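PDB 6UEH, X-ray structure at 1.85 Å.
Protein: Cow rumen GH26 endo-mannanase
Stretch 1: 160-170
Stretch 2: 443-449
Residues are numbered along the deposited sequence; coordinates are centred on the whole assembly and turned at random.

Stretch 1 160-170: YLGSVYGKKII
Stretch 2 (443-449) AAWLYFC

Stretch 1 opens within a helix that began earlier in the chain, turns through Y165 to K168, and enters a short strand at I169-I170; stretch 2, without regular structure, runs alongside in the same direction, G166 CA lying 5.0 Å from A444 CA, burying 548 Å² in all. One beta bridge sets the register: I170 pairs with Y447, their CA atoms 4.3 Å apart. I170 N donates to L446 O (2.9 Å, 162°), and F448 N donates to I170 O (3.1 Å, 157°), so both polar backbone atoms of I170 are satisfied by the residues flanking Y447.

L446 covers the most surface. At phi/psi -63/-44 its CA-to-CB bond points away overall, but chi1 t and chi2 p bring the end of the side chain back among apolar neighbours. Its CD2 lies 4.2 Å from L161 CB, its CD1 4.3 Å from V164 CG2 and 4.1 Å from I170 CD1, and its CB 4.0 Å from Y165 CD1. The leucine side chain thus meets helix, turn and strand, its CB against the turn and its branched end against L161 and I170.

I169 (-124/137, chi1 and chi2 both t) extends along stretch 2: CG1 is 3.7 Å from Y447 CA, while CD1 reaches W445 CB at 4.0 Å and the edge of the F448 ring at CD2, 3.7 Å. I170 (-93/131, chi1 m, chi2 t) sets its CB 3.7 Å from Y447 CB. Beta-branched isoleucine suits these extended backbones and offers bulk to buried surroundings.

At the turn, Y165 (chi1 t) brings CE1 within 3.2 Å of A444 O, its ring oblique to that carbonyl. G166 adopts 93/-15, where a CB would jam against the preceding carbonyl O; its CA packs 3.9 Å from A444 CB, a small methyl suited to this close approach. One water links the two stretches, accepting from G166 N (2.8 Å) and lying within donating reach of K168 O (2.7 Å) and A444 O (2.9 Å).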

# COMPACT_ATOMS: atom_id res chain seq x y z
N TYR A 160 -11.83 -16.11 -1.73
CA TYR A 160 -12.87 -15.17 -2.12
C TYR A 160 -12.26 -13.83 -2.50
O TYR A 160 -12.65 -13.22 -3.50
CB TYR A 160 -13.90 -14.96 -1.01
CG TYR A 160 -14.77 -13.75 -1.28
CD1 TYR A 160 -15.81 -13.82 -2.20
CD2 TYR A 160 -14.53 -12.53 -0.64
CE1 TYR A 160 -16.60 -12.71 -2.46
CE2 TYR A 160 -15.31 -11.42 -0.91
CZ TYR A 160 -16.34 -11.52 -1.82
OH TYR A 160 -17.13 -10.42 -2.08
N LEU A 161 -11.32 -13.36 -1.68
CA LEU A 161 -10.63 -12.11 -1.94
C LEU A 161 -9.91 -12.16 -3.28
O LEU A 161 -9.96 -11.21 -4.06
CB LEU A 161 -9.63 -11.80 -0.82
CG LEU A 161 -10.22 -11.65 0.58
CD1 LEU A 161 -9.12 -11.45 1.63
CD2 LEU A 161 -11.21 -10.50 0.62
N GLY A 162 -9.25 -13.28 -3.55
CA GLY A 162 -8.56 -13.47 -4.81
C GLY A 162 -9.52 -13.47 -5.99
O GLY A 162 -9.14 -13.13 -7.11
N SER A 163 -10.77 -13.85 -5.73
CA SER A 163 -11.76 -13.98 -6.80
C SER A 163 -12.28 -12.62 -7.27
O SER A 163 -12.82 -12.50 -8.36
CB SER A 163 -12.93 -14.86 -6.35
OG SER A 163 -13.80 -14.16 -5.48
N VAL A 164 -12.12 -11.60 -6.44
CA VAL A 164 -12.58 -10.26 -6.80
C VAL A 164 -11.42 -9.31 -7.05
O VAL A 164 -11.63 -8.18 -7.51
CB VAL A 164 -13.51 -9.67 -5.72
CG1 VAL A 164 -14.73 -10.57 -5.52
CG2 VAL A 164 -12.76 -9.49 -4.41
N TYR A 165 -10.21 -9.77 -6.77
CA TYR A 165 -9.01 -8.95 -6.94
C TYR A 165 -8.82 -8.55 -8.40
O TYR A 165 -8.71 -9.41 -9.27
CB TYR A 165 -7.78 -9.71 -6.43
CG TYR A 165 -6.51 -8.88 -6.34
CD1 TYR A 165 -6.49 -7.69 -5.61
CD2 TYR A 165 -5.33 -9.31 -6.93
CE1 TYR A 165 -5.33 -6.94 -5.51
CE2 TYR A 165 -4.16 -8.56 -6.83
CZ TYR A 165 -4.17 -7.37 -6.12
OH TYR A 165 -3.02 -6.63 -6.01
N GLY A 166 -8.78 -7.25 -8.65
CA GLY A 166 -8.63 -6.74 -10.00
C GLY A 166 -9.96 -6.45 -10.67
O GLY A 166 -10.01 -5.76 -11.69
N LYS A 167 -11.04 -6.97 -10.10
CA LYS A 167 -12.38 -6.77 -10.65
C LYS A 167 -13.20 -5.78 -9.83
O LYS A 167 -14.04 -5.06 -10.37
CB LYS A 167 -13.12 -8.10 -10.75
CG LYS A 167 -12.44 -9.16 -11.59
CD LYS A 167 -13.39 -10.30 -11.92
CE LYS A 167 -12.87 -11.64 -11.42
NZ LYS A 167 -11.57 -12.02 -12.04
N LYS A 168 -12.97 -5.76 -8.52
CA LYS A 168 -13.72 -4.91 -7.61
C LYS A 168 -12.80 -4.31 -6.55
O LYS A 168 -11.63 -4.68 -6.45
CB LYS A 168 -14.83 -5.70 -6.90
CG LYS A 168 -15.72 -6.54 -7.81
CD LYS A 168 -16.77 -5.70 -8.49
CE LYS A 168 -17.75 -6.56 -9.26
NZ LYS A 168 -18.82 -5.74 -9.88
N ILE A 169 -13.34 -3.39 -5.76
CA ILE A 169 -12.70 -2.98 -4.52
C ILE A 169 -13.71 -3.19 -3.38
O ILE A 169 -14.90 -2.91 -3.53
CB ILE A 169 -12.19 -1.52 -4.56
CG1 ILE A 169 -11.32 -1.22 -3.34
CG2 ILE A 169 -13.35 -0.53 -4.68
CD1 ILE A 169 -10.57 0.10 -3.43
N ILE A 170 -13.23 -3.72 -2.26
CA ILE A 170 -14.11 -4.05 -1.15
C ILE A 170 -14.18 -2.89 -0.16
O ILE A 170 -13.15 -2.36 0.25
CB ILE A 170 -13.64 -5.32 -0.43
CG1 ILE A 170 -13.51 -6.47 -1.44
CG2 ILE A 170 -14.60 -5.70 0.69
CD1 ILE A 170 -12.92 -7.73 -0.86
N ALA A 443 -6.15 0.97 -10.74
CA ALA A 443 -5.54 0.90 -9.41
C ALA A 443 -6.29 -0.14 -8.60
O ALA A 443 -7.27 0.17 -7.91
CB ALA A 443 -5.58 2.26 -8.73
N ALA A 444 -5.83 -1.39 -8.69
CA ALA A 444 -6.61 -2.54 -8.24
C ALA A 444 -6.48 -2.85 -6.75
O ALA A 444 -6.45 -4.02 -6.37
CB ALA A 444 -6.23 -3.77 -9.06
N TRP A 445 -6.41 -1.81 -5.92
CA TRP A 445 -6.43 -1.98 -4.46
C TRP A 445 -7.54 -2.94 -4.07
O TRP A 445 -8.69 -2.76 -4.47
CB TRP A 445 -6.63 -0.64 -3.74
CG TRP A 445 -5.65 0.44 -4.09
CD1 TRP A 445 -5.85 1.49 -4.94
CD2 TRP A 445 -4.32 0.60 -3.56
NE1 TRP A 445 -4.73 2.28 -4.98
CE2 TRP A 445 -3.77 1.76 -4.15
CE3 TRP A 445 -3.54 -0.14 -2.66
CZ2 TRP A 445 -2.48 2.20 -3.86
CZ3 TRP A 445 -2.26 0.31 -2.37
CH2 TRP A 445 -1.75 1.46 -2.97
N LEU A 446 -7.21 -3.96 -3.28
CA LEU A 446 -8.17 -4.99 -2.90
C LEU A 446 -9.33 -4.43 -2.08
O LEU A 446 -10.49 -4.79 -2.31
CB LEU A 446 -7.48 -6.11 -2.11
CG LEU A 446 -8.41 -7.16 -1.50
CD1 LEU A 446 -9.22 -7.88 -2.59
CD2 LEU A 446 -7.62 -8.16 -0.67
N TYR A 447 -9.02 -3.58 -1.12
CA TYR A 447 -10.06 -2.92 -0.33
C TYR A 447 -9.60 -1.55 0.16
O TYR A 447 -8.43 -1.20 0.04
CB TYR A 447 -10.49 -3.81 0.85
CG TYR A 447 -9.51 -3.97 2.01
CD1 TYR A 447 -9.50 -3.07 3.07
CD2 TYR A 447 -8.64 -5.06 2.06
CE1 TYR A 447 -8.63 -3.23 4.14
CE2 TYR A 447 -7.76 -5.22 3.13
CZ TYR A 447 -7.76 -4.31 4.16
OH TYR A 447 -6.89 -4.47 5.22
N PHE A 448 -10.55 -0.77 0.69
CA PHE A 448 -10.21 0.50 1.33
C PHE A 448 -10.76 0.51 2.75
O PHE A 448 -11.64 -0.29 3.08
CB PHE A 448 -10.75 1.70 0.53
CG PHE A 448 -12.26 1.73 0.38
CD1 PHE A 448 -13.08 2.13 1.42
CD2 PHE A 448 -12.85 1.40 -0.84
CE1 PHE A 448 -14.46 2.17 1.27
CE2 PHE A 448 -14.22 1.45 -1.00
CZ PHE A 448 -15.03 1.84 0.05
N CYS A 449 -10.24 1.41 3.58
CA CYS A 449 -10.63 1.45 4.98
C CYS A 449 -10.24 2.76 5.64
O CYS A 449 -9.10 2.91 6.10
CB CYS A 449 -10.01 0.27 5.74
SG CYS A 449 -10.56 0.10 7.45
O HOH W 1 -9.03 -5.40 -6.51